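Local coordinates for protein Fe(2+) transporter FeoB (Legionella pneumophila, PDB 3IBY) that probably drives GTP-dependent uptake of ferrous iron across the inner membrane, its cytosolic part pairing a G domain with a helical GDI domain, at residues A[105-109]-A[201-206]; A[171-175]-A[241-245]; A[186-190]-A[223-227]. One frame throughout, in Å; residues are numbered along the deposited sequence.

Contact 1 of 3, residues A[105-109]-A[201-206]; sequences QLFEL and YYFSRR
Residues 105 and 106 are helical, on helix 96-106, and a type I beta turn spans Leu106 to Leu109, with Leu109 N hydrogen-bonded to Leu106 O at 2.9 Å. Helix 197-209 supplies 201-206, and the backbones come nearest at Glu108 and Tyr202, whose CA atoms lie 5.3 Å apart. Glu108, with 106 Å² of its surface covered, points its CA-to-CB bond at the helix and extends in an m,t rotamer. This carries its carboxylate to Arg206, where OE1 and NH2 form a very short salt bridge of 2.3 Å; Glu108 OE1 also lies 3.3 Å from Arg205 CB. Tyr202 (chi1 t, 71 Å² covered) presents one ring face to Leu109: the CD2 methyl sits 3.4 Å from the ring centroid and 15° off the normal, a CH-pi contact. The same ring has Glu108 O at its edge. The Arg206 side chain bends through off-well chi angles, and its guanidinium lies with one face over Gln105, whose CG is 3.6 Å from Arg206 NH1. The amide of Gln105 hydrogen-bonds outside the contact, to Leu61 N and Ser60 OG. Further charges complete a network, Glu108 OE2 pairing with Arg242 and Arg206 NH1 with Glu209. Such a buried, charge-paired junction joins the Leu106-Leu109 turn of the P-loop G domain to the helical domain of FeoB.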
ATOM      1  N   GLN A 105       2.245  -0.522  -5.184  1.00 10.52           N
ATOM      2  CA  GLN A 105       3.519  -0.191  -4.526  1.00 10.86           C
ATOM      3  C   GLN A 105       3.718  -1.005  -3.226  1.00 10.36           C
ATOM      4  O   GLN A 105       4.795  -1.548  -3.012  1.00 10.25           O
ATOM      5  CB  GLN A 105       3.658   1.321  -4.246  1.00 11.01           C
ATOM      6  CG  GLN A 105       3.733   2.212  -5.477  1.00 11.03           C
ATOM      7  CD  GLN A 105       3.847   3.711  -5.128  1.00 11.89           C
ATOM      8  OE1 GLN A 105       3.428   4.115  -4.060  1.00 11.07           O
ATOM      9  NE2 GLN A 105       4.393   4.534  -6.051  1.00 11.74           N
ATOM     10  N   LEU A 106       2.676  -1.096  -2.397  1.00 10.06           N
ATOM     11  CA  LEU A 106       2.682  -1.890  -1.143  1.00  9.35           C
ATOM     12  C   LEU A 106       2.970  -3.372  -1.334  1.00  9.58           C
ATOM     13  O   LEU A 106       3.717  -3.952  -0.582  1.00 10.01           O
ATOM     14  CB  LEU A 106       1.324  -1.779  -0.480  1.00  8.61           C
ATOM     15  CG  LEU A 106       0.829  -0.418   0.001  1.00  9.00           C
ATOM     16  CD1 LEU A 106      -0.582  -0.596   0.648  1.00  8.91           C
ATOM     17  CD2 LEU A 106       1.779   0.255   0.993  1.00  7.07           C
ATOM     18  N   PHE A 107       2.337  -3.987  -2.329  1.00 10.59           N
ATOM     19  CA  PHE A 107       2.627  -5.373  -2.755  1.00 11.31           C
ATOM     20  C   PHE A 107       4.080  -5.628  -3.081  1.00 11.73           C
ATOM     21  O   PHE A 107       4.478  -6.768  -3.156  1.00 13.23           O
ATOM     22  CB  PHE A 107       1.899  -5.710  -4.063  1.00 11.27           C
ATOM     23  CG  PHE A 107       0.428  -5.921  -3.923  1.00 12.31           C
ATOM     24  CD1 PHE A 107      -0.247  -5.665  -2.725  1.00 10.79           C
ATOM     25  CD2 PHE A 107      -0.307  -6.356  -5.019  1.00 14.01           C
ATOM     26  CE1 PHE A 107      -1.571  -5.884  -2.620  1.00  7.62           C
ATOM     27  CE2 PHE A 107      -1.675  -6.535  -4.910  1.00 11.62           C
ATOM     28  CZ  PHE A 107      -2.287  -6.296  -3.705  1.00  9.57           C
ATOM     29  N   GLU A 108       4.852  -4.584  -3.359  1.00 11.62           N
ATOM     30  CA  GLU A 108       6.277  -4.733  -3.646  1.00 10.94           C
ATOM     31  C   GLU A 108       7.107  -4.784  -2.356  1.00 10.83           C
ATOM     32  O   GLU A 108       8.310  -4.903  -2.433  1.00 10.71           O
ATOM     33  CB  GLU A 108       6.762  -3.578  -4.552  1.00 10.98           C
ATOM     34  CG  GLU A 108       5.838  -3.241  -5.753  1.00 10.68           C
ATOM     35  CD  GLU A 108       6.421  -2.230  -6.744  1.00 10.18           C
ATOM     36  OE1 GLU A 108       7.226  -1.368  -6.362  1.00  5.91           O
ATOM     37  OE2 GLU A 108       6.073  -2.280  -7.950  1.00 14.58           O
ATOM     38  N   LEU A 109       6.488  -4.652  -1.182  1.00 10.80           N
ATOM     39  CA  LEU A 109       7.214  -4.855   0.097  1.00 11.32           C
ATOM     40  C   LEU A 109       7.439  -6.349   0.454  1.00 11.91           C
ATOM     41  O   LEU A 109       8.313  -6.700   1.222  1.00 12.35           O
ATOM     42  CB  LEU A 109       6.466  -4.185   1.258  1.00 10.39           C
ATOM     43  CG  LEU A 109       6.416  -2.663   1.218  1.00 10.38           C
ATOM     44  CD1 LEU A 109       5.215  -2.123   2.005  1.00  8.67           C
ATOM     45  CD2 LEU A 109       7.719  -2.044   1.714  1.00  7.59           C
ATOM     46  N   TYR A 201      14.191  -5.524  -4.115  1.00  5.82           N
ATOM     47  CA  TYR A 201      13.165  -5.407  -5.138  1.00  5.84           C
ATOM     48  C   TYR A 201      12.445  -4.102  -4.902  1.00  5.96           C
ATOM     49  O   TYR A 201      12.308  -3.308  -5.826  1.00  7.01           O
ATOM     50  CB  TYR A 201      12.171  -6.583  -5.144  1.00  5.86           C
ATOM     51  CG  TYR A 201      11.087  -6.469  -6.227  1.00  5.58           C
ATOM     52  CD1 TYR A 201      11.230  -7.072  -7.487  1.00  6.18           C
ATOM     53  CD2 TYR A 201       9.938  -5.755  -6.004  1.00  4.00           C
ATOM     54  CE1 TYR A 201      10.233  -6.956  -8.480  1.00  4.81           C
ATOM     55  CE2 TYR A 201       8.954  -5.642  -6.983  1.00  4.08           C
ATOM     56  CZ  TYR A 201       9.095  -6.234  -8.205  1.00  3.73           C
ATOM     57  OH  TYR A 201       8.084  -6.082  -9.125  1.00  3.09           O
ATOM     58  N   TYR A 202      12.011  -3.866  -3.665  1.00  5.68           N
ATOM     59  CA  TYR A 202      11.139  -2.721  -3.367  1.00  5.40           C
ATOM     60  C   TYR A 202      11.889  -1.412  -3.509  1.00  5.74           C
ATOM     61  O   TYR A 202      11.402  -0.484  -4.107  1.00  6.12           O
ATOM     62  CB  TYR A 202      10.561  -2.837  -1.938  1.00  5.04           C
ATOM     63  CG  TYR A 202       9.895  -1.590  -1.378  1.00  2.72           C
ATOM     64  CD1 TYR A 202       8.544  -1.332  -1.578  1.00  2.00           C
ATOM     65  CD2 TYR A 202      10.617  -0.687  -0.624  1.00  2.38           C
ATOM     66  CE1 TYR A 202       7.934  -0.204  -1.036  1.00  2.00           C
ATOM     67  CE2 TYR A 202      10.019   0.451  -0.098  1.00  2.64           C
ATOM     68  CZ  TYR A 202       8.680   0.695  -0.301  1.00  3.19           C
ATOM     69  OH  TYR A 202       8.127   1.851   0.252  1.00  5.80           O
ATOM     70  N   PHE A 203      13.078  -1.350  -2.953  1.00  6.33           N
ATOM     71  CA  PHE A 203      13.852  -0.126  -2.929  1.00  7.20           C
ATOM     72  C   PHE A 203      14.291   0.343  -4.342  1.00  7.03           C
ATOM     73  O   PHE A 203      14.434   1.553  -4.603  1.00  7.00           O
ATOM     74  CB  PHE A 203      15.054  -0.368  -2.024  1.00  7.67           C
ATOM     75  CG  PHE A 203      15.907   0.831  -1.819  1.00 11.59           C
ATOM     76  CD1 PHE A 203      15.355   2.113  -1.808  1.00 14.82           C
ATOM     77  CD2 PHE A 203      17.284   0.681  -1.610  1.00 14.14           C
ATOM     78  CE1 PHE A 203      16.161   3.223  -1.596  1.00 16.69           C
ATOM     79  CE2 PHE A 203      18.097   1.779  -1.400  1.00 15.24           C
ATOM     80  CZ  PHE A 203      17.545   3.056  -1.394  1.00 15.98           C
ATOM     81  N   SER A 204      14.467  -0.623  -5.245  1.00  6.43           N
ATOM     82  CA  SER A 204      14.800  -0.353  -6.652  1.00  5.93           C
ATOM     83  C   SER A 204      13.709   0.443  -7.392  1.00  5.34           C
ATOM     84  O   SER A 204      14.007   1.430  -8.122  1.00  4.08           O
ATOM     85  CB  SER A 204      15.125  -1.670  -7.406  1.00  5.63           C
ATOM     86  OG  SER A 204      14.105  -2.633  -7.274  1.00  4.47           O
ATOM     87  N   ARG A 205      12.460   0.013  -7.197  1.00  4.80           N
ATOM     88  CA  ARG A 205      11.305   0.699  -7.777  1.00  4.14           C
ATOM     89  C   ARG A 205      11.198   2.109  -7.253  1.00  4.12           C
ATOM     90  O   ARG A 205      10.945   3.031  -8.010  1.00  3.87           O
ATOM     91  CB  ARG A 205      10.015  -0.064  -7.504  1.00  4.22           C
ATOM     92  CG  ARG A 205       9.699  -1.176  -8.531  1.00  5.47           C
ATOM     93  CD  ARG A 205      10.756  -2.227  -8.542  1.00  5.90           C
ATOM     94  NE  ARG A 205      10.592  -3.173  -9.624  1.00  7.50           N
ATOM     95  CZ  ARG A 205      11.549  -4.011 -10.018  1.00  8.18           C
ATOM     96  NH1 ARG A 205      12.745  -4.027  -9.421  1.00  8.62           N
ATOM     97  NH2 ARG A 205      11.313  -4.856 -10.999  1.00  7.46           N
ATOM     98  N   ARG A 206      11.433   2.298  -5.968  1.00  4.60           N
ATOM     99  CA  ARG A 206      11.367   3.636  -5.411  1.00  5.62           C
ATOM    100  C   ARG A 206      12.444   4.565  -5.997  1.00  6.06           C
ATOM    101  O   ARG A 206      12.171   5.721  -6.385  1.00  5.03           O
ATOM    102  CB  ARG A 206      11.431   3.560  -3.879  1.00  6.08           C
ATOM    103  CG  ARG A 206      10.070   3.449  -3.169  1.00  6.06           C
ATOM    104  CD  ARG A 206       8.884   3.227  -4.124  1.00  7.42           C
ATOM    105  NE  ARG A 206       8.328   1.893  -3.961  1.00  6.73           N
ATOM    106  CZ  ARG A 206       7.569   1.261  -4.840  1.00  7.31           C
ATOM    107  NH1 ARG A 206       7.260   1.768  -6.029  1.00  6.17           N
ATOM    108  NH2 ARG A 206       7.116   0.073  -4.513  1.00 11.59           N
TER

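Contact 2 of 3, residues A[171-175]-A[241-245]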
ATOM      1  N   LEU A 171       2.502  -6.941  -8.772  1.00  6.35           N
ATOM      2  CA  LEU A 171       1.732  -7.030  -9.989  1.00  5.79           C
ATOM      3  C   LEU A 171       2.697  -7.136 -11.156  1.00  5.95           C
ATOM      4  O   LEU A 171       3.784  -6.586 -11.096  1.00  5.59           O
ATOM      5  CB  LEU A 171       0.847  -5.807 -10.152  1.00  5.44           C
ATOM      6  CG  LEU A 171      -0.191  -5.535  -9.065  1.00  4.34           C
ATOM      7  CD1 LEU A 171      -0.750  -4.134  -9.225  1.00  2.00           C
ATOM      8  CD2 LEU A 171      -1.285  -6.596  -9.127  1.00  2.63           C
ATOM      9  N   LYS A 172       2.307  -7.863 -12.203  1.00  6.75           N
ATOM     10  CA  LYS A 172       3.176  -8.062 -13.366  1.00  7.36           C
ATOM     11  C   LYS A 172       3.020  -6.876 -14.287  1.00  6.72           C
ATOM     12  O   LYS A 172       2.002  -6.731 -14.930  1.00  6.99           O
ATOM     13  CB  LYS A 172       2.853  -9.363 -14.111  1.00  7.68           C
ATOM     14  CG  LYS A 172       3.973  -9.799 -15.084  1.00 10.29           C
ATOM     15  CD  LYS A 172       3.633 -11.091 -15.913  1.00 12.87           C
ATOM     16  CE  LYS A 172       4.234 -12.394 -15.317  1.00 13.90           C
ATOM     17  NZ  LYS A 172       4.058 -12.466 -13.823  1.00 14.39           N
ATOM     18  N   LEU A 173       4.049  -6.035 -14.328  1.00  6.47           N
ATOM     19  CA  LEU A 173       4.047  -4.768 -15.064  1.00  6.07           C
ATOM     20  C   LEU A 173       4.850  -4.890 -16.362  1.00  6.22           C
ATOM     21  O   LEU A 173       5.894  -5.554 -16.417  1.00  5.97           O
ATOM     22  CB  LEU A 173       4.650  -3.633 -14.207  1.00  5.71           C
ATOM     23  CG  LEU A 173       3.946  -3.272 -12.894  1.00  4.42           C
ATOM     24  CD1 LEU A 173       4.814  -2.247 -12.034  1.00  2.63           C
ATOM     25  CD2 LEU A 173       2.558  -2.765 -13.188  1.00  2.00           C
ATOM     26  N   SER A 174       4.380  -4.233 -17.413  1.00  6.13           N
ATOM     27  CA  SER A 174       5.069  -4.330 -18.678  1.00  5.88           C
ATOM     28  C   SER A 174       5.920  -3.090 -18.879  1.00  5.59           C
ATOM     29  O   SER A 174       5.408  -1.989 -18.975  1.00  5.41           O
ATOM     30  CB  SER A 174       4.079  -4.514 -19.808  1.00  5.85           C
ATOM     31  OG  SER A 174       4.788  -4.766 -20.997  1.00  7.20           O
ATOM     32  N   LEU A 175       7.232  -3.267 -18.913  1.00  5.47           N
ATOM     33  CA  LEU A 175       8.116  -2.141 -19.140  1.00  5.40           C
ATOM     34  C   LEU A 175       8.959  -2.420 -20.357  1.00  5.07           C
ATOM     35  O   LEU A 175       9.155  -3.582 -20.746  1.00  5.05           O
ATOM     36  CB  LEU A 175       9.009  -1.875 -17.910  1.00  5.51           C
ATOM     37  CG  LEU A 175       8.344  -1.267 -16.642  1.00  6.02           C
ATOM     38  CD1 LEU A 175       8.821  -1.962 -15.324  1.00  5.79           C
ATOM     39  CD2 LEU A 175       8.504   0.273 -16.552  1.00  5.45           C
ATOM     40  N   ALA A 241       3.736   2.207 -16.608  1.00  8.27           N
ATOM     41  CA  ALA A 241       3.524   0.781 -16.552  1.00  7.72           C
ATOM     42  C   ALA A 241       2.674   0.424 -15.330  1.00  7.96           C
ATOM     43  O   ALA A 241       1.861  -0.502 -15.363  1.00  7.87           O
ATOM     44  CB  ALA A 241       4.822   0.052 -16.536  1.00  7.07           C
ATOM     45  N   ARG A 242       2.840   1.171 -14.252  1.00  8.17           N
ATOM     46  CA  ARG A 242       2.023   0.935 -13.064  1.00  8.51           C
ATOM     47  C   ARG A 242       0.573   1.259 -13.359  1.00  8.55           C
ATOM     48  O   ARG A 242      -0.313   0.503 -13.037  1.00  9.51           O
ATOM     49  CB  ARG A 242       2.496   1.801 -11.903  1.00  8.02           C
ATOM     50  CG  ARG A 242       1.949   1.312 -10.600  1.00  7.85           C
ATOM     51  CD  ARG A 242       2.653   1.922  -9.422  1.00  7.09           C
ATOM     52  NE  ARG A 242       4.073   1.640  -9.477  1.00  5.66           N
ATOM     53  CZ  ARG A 242       4.642   0.535  -9.034  1.00  3.91           C
ATOM     54  NH1 ARG A 242       3.886  -0.420  -8.501  1.00  4.56           N
ATOM     55  NH2 ARG A 242       5.966   0.374  -9.152  1.00  2.41           N
ATOM     56  N   TYR A 243       0.364   2.402 -13.983  1.00  8.51           N
ATOM     57  CA  TYR A 243      -0.924   2.829 -14.440  1.00  8.44           C
ATOM     58  C   TYR A 243      -1.592   1.843 -15.423  1.00  8.13           C
ATOM     59  O   TYR A 243      -2.775   1.612 -15.353  1.00  7.92           O
ATOM     60  CB  TYR A 243      -0.780   4.210 -15.104  1.00  8.37           C
ATOM     61  CG  TYR A 243      -1.982   4.582 -15.930  1.00  8.99           C
ATOM     62  CD1 TYR A 243      -3.086   5.162 -15.334  1.00  8.76           C
ATOM     63  CD2 TYR A 243      -2.047   4.296 -17.311  1.00  9.60           C
ATOM     64  CE1 TYR A 243      -4.224   5.481 -16.076  1.00  8.20           C
ATOM     65  CE2 TYR A 243      -3.196   4.622 -18.061  1.00  7.75           C
ATOM     66  CZ  TYR A 243      -4.274   5.208 -17.416  1.00  6.70           C
ATOM     67  OH  TYR A 243      -5.426   5.530 -18.067  1.00  6.98           O
ATOM     68  N   GLN A 244      -0.865   1.288 -16.373  1.00  8.70           N
ATOM     69  CA  GLN A 244      -1.538   0.470 -17.418  1.00  9.06           C
ATOM     70  C   GLN A 244      -2.123  -0.810 -16.814  1.00  8.04           C
ATOM     71  O   GLN A 244      -3.250  -1.186 -17.123  1.00  6.26           O
ATOM     72  CB  GLN A 244      -0.597   0.148 -18.557  1.00  9.52           C
ATOM     73  CG  GLN A 244      -0.490   1.234 -19.602  1.00 13.99           C
ATOM     74  CD  GLN A 244       0.485   0.828 -20.705  1.00 20.43           C
ATOM     75  OE1 GLN A 244       1.696   0.682 -20.447  1.00 25.45           O
ATOM     76  NE2 GLN A 244      -0.031   0.619 -21.935  1.00 22.82           N
ATOM     77  N   LYS A 245      -1.360  -1.422 -15.906  1.00  7.31           N
ATOM     78  CA  LYS A 245      -1.763  -2.651 -15.275  1.00  7.32           C
ATOM     79  C   LYS A 245      -2.956  -2.354 -14.387  1.00  7.46           C
ATOM     80  O   LYS A 245      -3.850  -3.189 -14.204  1.00  6.86           O
ATOM     81  CB  LYS A 245      -0.610  -3.218 -14.422  1.00  7.42           C
ATOM     82  CG  LYS A 245      -0.850  -4.649 -13.804  1.00  8.10           C
ATOM     83  CD  LYS A 245      -1.188  -5.729 -14.899  1.00  9.51           C
ATOM     84  CE  LYS A 245      -1.445  -7.171 -14.369  1.00  8.56           C
ATOM     85  NZ  LYS A 245      -1.576  -8.151 -15.499  1.00  8.18           N
TER
HETATM   86  O   HOH W   1       2.139  -2.161 -17.215  1.00  2.00           O
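This is a side-on packing of an extended linker against a helix, at the junction where the P-loop G domain of FeoB passes into its helical domain. Residues 171-175 belong to the loop between helices 154-162 and 177-193; their phi/psi values, from -65/147 at Leu171 to -122/157 at Leu175, are those of an extended chain without regular secondary structure. Residues 241-245 are one part of the long helix 234-253. The backbones are closest at Ser174 and Ala241, with CA atoms 5.7 Å apart, near enough because Ala241 offers only a methyl toward the linker. Leu173 is the main apolar piece, with 84 Å² covered: its CD2 lies 3.4 Å from Lys245 CB and 3.7 Å from Arg242 CA, while its CD1 rests over one face of the Arg242 guanidinium, 4.1 Å from NH2. Leu175 adds a second apolar contact, CD2 to Ala241 CB at 3.7 Å. Lys245 lays its aliphatic portion along the linker, with CG 4.2 Å from Leu171 CB and CD 3.3 Å from Lys172 O, and its NZ pairs with Glu248. Arg242 points its CA-to-CB bond away and reaches the G-domain side of the junction, where its guanidinium forms a salt bridge with Glu108 and a hydrogen bond with Ser104. No direct hydrogen bond joins the two segments; instead one water bridges them, accepting from Ser174 N at 3.1 Å and donating to Ala241 O at 2.5 Å.

Contact 3 of 3, residues A[186-190]-A[223-227]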
ATOM      1  N   LEU A 186      19.742  -2.368 -11.148  1.00  8.59           N
ATOM      2  CA  LEU A 186      19.549  -1.675  -9.907  1.00  8.65           C
ATOM      3  C   LEU A 186      19.276  -2.678  -8.780  1.00  9.00           C
ATOM      4  O   LEU A 186      19.975  -2.650  -7.769  1.00  9.01           O
ATOM      5  CB  LEU A 186      18.421  -0.667 -10.075  1.00  8.52           C
ATOM      6  CG  LEU A 186      18.402   0.494  -9.114  1.00  8.54           C
ATOM      7  CD1 LEU A 186      19.688   1.279  -9.219  1.00  8.99           C
ATOM      8  CD2 LEU A 186      17.199   1.361  -9.419  1.00  7.89           C
ATOM      9  N   GLU A 187      18.318  -3.589  -8.979  1.00  9.08           N
ATOM     10  CA  GLU A 187      18.053  -4.655  -7.999  1.00  9.66           C
ATOM     11  C   GLU A 187      19.308  -5.432  -7.617  1.00  9.70           C
ATOM     12  O   GLU A 187      19.531  -5.720  -6.451  1.00 10.12           O
ATOM     13  CB  GLU A 187      16.964  -5.640  -8.475  1.00  9.76           C
ATOM     14  CG  GLU A 187      16.589  -6.711  -7.410  1.00 10.60           C
ATOM     15  CD  GLU A 187      15.307  -7.552  -7.711  1.00 12.38           C
ATOM     16  OE1 GLU A 187      14.980  -7.805  -8.888  1.00 12.59           O
ATOM     17  OE2 GLU A 187      14.627  -7.998  -6.746  1.00 13.46           O
ATOM     18  N   ASN A 188      20.135  -5.767  -8.587  1.00 10.07           N
ATOM     19  CA  ASN A 188      21.321  -6.584  -8.309  1.00 10.50           C
ATOM     20  C   ASN A 188      22.450  -5.814  -7.608  1.00 10.16           C
ATOM     21  O   ASN A 188      23.062  -6.312  -6.670  1.00  9.97           O
ATOM     22  CB  ASN A 188      21.803  -7.229  -9.619  1.00 11.18           C
ATOM     23  CG  ASN A 188      20.814  -8.292 -10.148  1.00 12.77           C
ATOM     24  OD1 ASN A 188      20.480  -8.325 -11.349  1.00 12.86           O
ATOM     25  ND2 ASN A 188      20.344  -9.164  -9.236  1.00 13.66           N
ATOM     26  N   GLN A 189      22.724  -4.601  -8.075  1.00 10.13           N
ATOM     27  CA  GLN A 189      23.573  -3.653  -7.357  1.00 10.19           C
ATOM     28  C   GLN A 189      23.224  -3.709  -5.849  1.00  9.98           C
ATOM     29  O   GLN A 189      24.109  -3.950  -5.007  1.00 10.37           O
ATOM     30  CB  GLN A 189      23.336  -2.244  -7.919  1.00 10.58           C
ATOM     31  CG  GLN A 189      24.505  -1.228  -7.874  1.00 11.72           C
ATOM     32  CD  GLN A 189      24.279  -0.009  -8.847  1.00 13.75           C
ATOM     33  OE1 GLN A 189      23.288   0.041  -9.586  1.00 12.94           O
ATOM     34  NE2 GLN A 189      25.214   0.953  -8.842  1.00 14.28           N
ATOM     35  N   LEU A 190      21.934  -3.536  -5.528  1.00  8.83           N
ATOM     36  CA  LEU A 190      21.451  -3.554  -4.141  1.00  8.11           C
ATOM     37  C   LEU A 190      21.722  -4.873  -3.408  1.00  8.10           C
ATOM     38  O   LEU A 190      22.192  -4.857  -2.277  1.00  7.30           O
ATOM     39  CB  LEU A 190      19.948  -3.233  -4.069  1.00  7.76           C
ATOM     40  CG  LEU A 190      19.553  -1.843  -4.563  1.00  6.87           C
ATOM     41  CD1 LEU A 190      18.125  -1.574  -4.309  1.00  5.41           C
ATOM     42  CD2 LEU A 190      20.438  -0.770  -3.929  1.00  7.06           C
ATOM     43  N   LEU A 223      23.226   6.898  -6.721  1.00 10.75           N
ATOM     44  CA  LEU A 223      22.353   6.149  -7.623  1.00 11.13           C
ATOM     45  C   LEU A 223      21.363   7.021  -8.442  1.00 11.18           C
ATOM     46  O   LEU A 223      21.192   6.796  -9.633  1.00 10.44           O
ATOM     47  CB  LEU A 223      21.581   5.074  -6.860  1.00 10.90           C
ATOM     48  CG  LEU A 223      22.333   3.811  -6.456  1.00 10.75           C
ATOM     49  CD1 LEU A 223      21.316   2.700  -6.235  1.00 11.00           C
ATOM     50  CD2 LEU A 223      23.366   3.392  -7.496  1.00 11.06           C
ATOM     51  N   LEU A 224      20.733   8.004  -7.793  1.00 11.77           N
ATOM     52  CA  LEU A 224      19.727   8.886  -8.441  1.00 12.18           C
ATOM     53  C   LEU A 224      20.298   9.694  -9.615  1.00 11.57           C
ATOM     54  O   LEU A 224      19.594   9.963 -10.589  1.00 11.65           O
ATOM     55  CB  LEU A 224      19.041   9.858  -7.433  1.00 12.20           C
ATOM     56  CG  LEU A 224      17.803   9.356  -6.650  1.00 14.13           C
ATOM     57  CD1 LEU A 224      17.202  10.404  -5.644  1.00 13.55           C
ATOM     58  CD2 LEU A 224      16.711   8.862  -7.610  1.00 15.56           C
ATOM     59  N   ILE A 225      21.550  10.107  -9.521  1.00 11.12           N
ATOM     60  CA  ILE A 225      22.120  10.843 -10.632  1.00 11.07           C
ATOM     61  C   ILE A 225      22.455   9.837 -11.714  1.00 11.25           C
ATOM     62  O   ILE A 225      22.264  10.125 -12.903  1.00 11.58           O
ATOM     63  CB  ILE A 225      23.295  11.731 -10.242  1.00 10.63           C
ATOM     64  CG1 ILE A 225      24.275  10.989  -9.330  1.00 10.20           C
ATOM     65  CG2 ILE A 225      22.754  12.962  -9.573  1.00 10.48           C
ATOM     66  CD1 ILE A 225      25.464  11.791  -8.907  1.00  8.98           C
ATOM     67  N   LYS A 226      22.875   8.644 -11.301  1.00 11.01           N
ATOM     68  CA  LYS A 226      23.149   7.574 -12.236  1.00 11.29           C
ATOM     69  C   LYS A 226      21.914   7.238 -13.074  1.00 11.75           C
ATOM     70  O   LYS A 226      22.042   6.913 -14.256  1.00 12.08           O
ATOM     71  CB  LYS A 226      23.614   6.327 -11.505  1.00 11.26           C
ATOM     72  CG  LYS A 226      24.156   5.229 -12.417  1.00 11.65           C
ATOM     73  CD  LYS A 226      23.665   3.862 -11.978  1.00 12.31           C
ATOM     74  CE  LYS A 226      24.259   2.745 -12.818  1.00 13.38           C
ATOM     75  NZ  LYS A 226      25.156   1.844 -12.017  1.00 13.85           N
ATOM     76  N   LEU A 227      20.727   7.309 -12.480  1.00 12.24           N
ATOM     77  CA  LEU A 227      19.481   6.999 -13.217  1.00 12.64           C
ATOM     78  C   LEU A 227      19.096   8.111 -14.211  1.00 12.98           C
ATOM     79  O   LEU A 227      18.614   7.822 -15.307  1.00 12.45           O
ATOM     80  CB  LEU A 227      18.333   6.678 -12.254  1.00 12.56           C
ATOM     81  CG  LEU A 227      18.471   5.327 -11.513  1.00 13.01           C
ATOM     82  CD1 LEU A 227      17.688   5.315 -10.185  1.00 11.85           C
ATOM     83  CD2 LEU A 227      18.060   4.127 -12.400  1.00 11.52           C
TER
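Two helical segments run nearly antiparallel here, the N-to-C directions of 186-190 and 223-227 making an angle of 159°. Their axes come no closer than 13.1 Å, a wide separation, and the nearest CA atoms, those of Leu186 and Leu223, are still 8.6 Å apart, so side chains rather than backbones bridge the gap. Each segment keeps its own helical bonding, seen in Leu190 N to Leu186 O at 3.1 Å and Leu227 N to Leu223 O at 2.9 Å. Leu223, with 66 Å² covered, directs its CA-to-CB bond at the opposing helix and brings CD1 to 3.7 Å from Leu186 CD1 and 4.3 Å from Leu190 CD2. Leu186, in a t,p rotamer, also sends CD2 to within 4.1 Å of Leu227 CD1, so the leucines spaced four residues apart on each helix meet by their terminal methyls in one apolar cluster. At its margin lie Gln189 and Lys226, whose CA-to-CB bonds both point toward the opposite segment, and the amide end of Gln189 lies against the Leu223 side chain. Helix 197-209 closes in beside the cluster: Leu190 touches Ala200 and Phe203, and Leu223 touches Leu207. The contact lies away from the predicted GTP site and joins helix 177-193 to helix 219-229, an antiparallel helix pair within the core of the helical domain of cytosolic FeoB.

Overall arrangement
Helix 197-209 ties contact 1 to contact 3: its Tyr201 CB lies 3.3 Å from Glu187 OE2 and its Phe203 CD2 lies 3.6 Å from Leu190 CD1, the two centres being 14 Å apart. Contacts 1 and 2, with centres 13 Å apart, share a charge network in which Arg242 NH2 meets Glu108 OE2 at 2.9 Å. Contacts 2 and 3 do not touch, their nearest atoms being about 11 Å apart. Contacts 1 and 2 lie at the domain junction, their centres 10 and 16 Å from the chain centre, and contact 3 among the helices, at 23 Å. Contact 1 is nearest the predicted GTP site, the side chains of Gln105 and Asn9 being about 8 Å apart; for Arg242 and Asn9 the separation is about 11 Å.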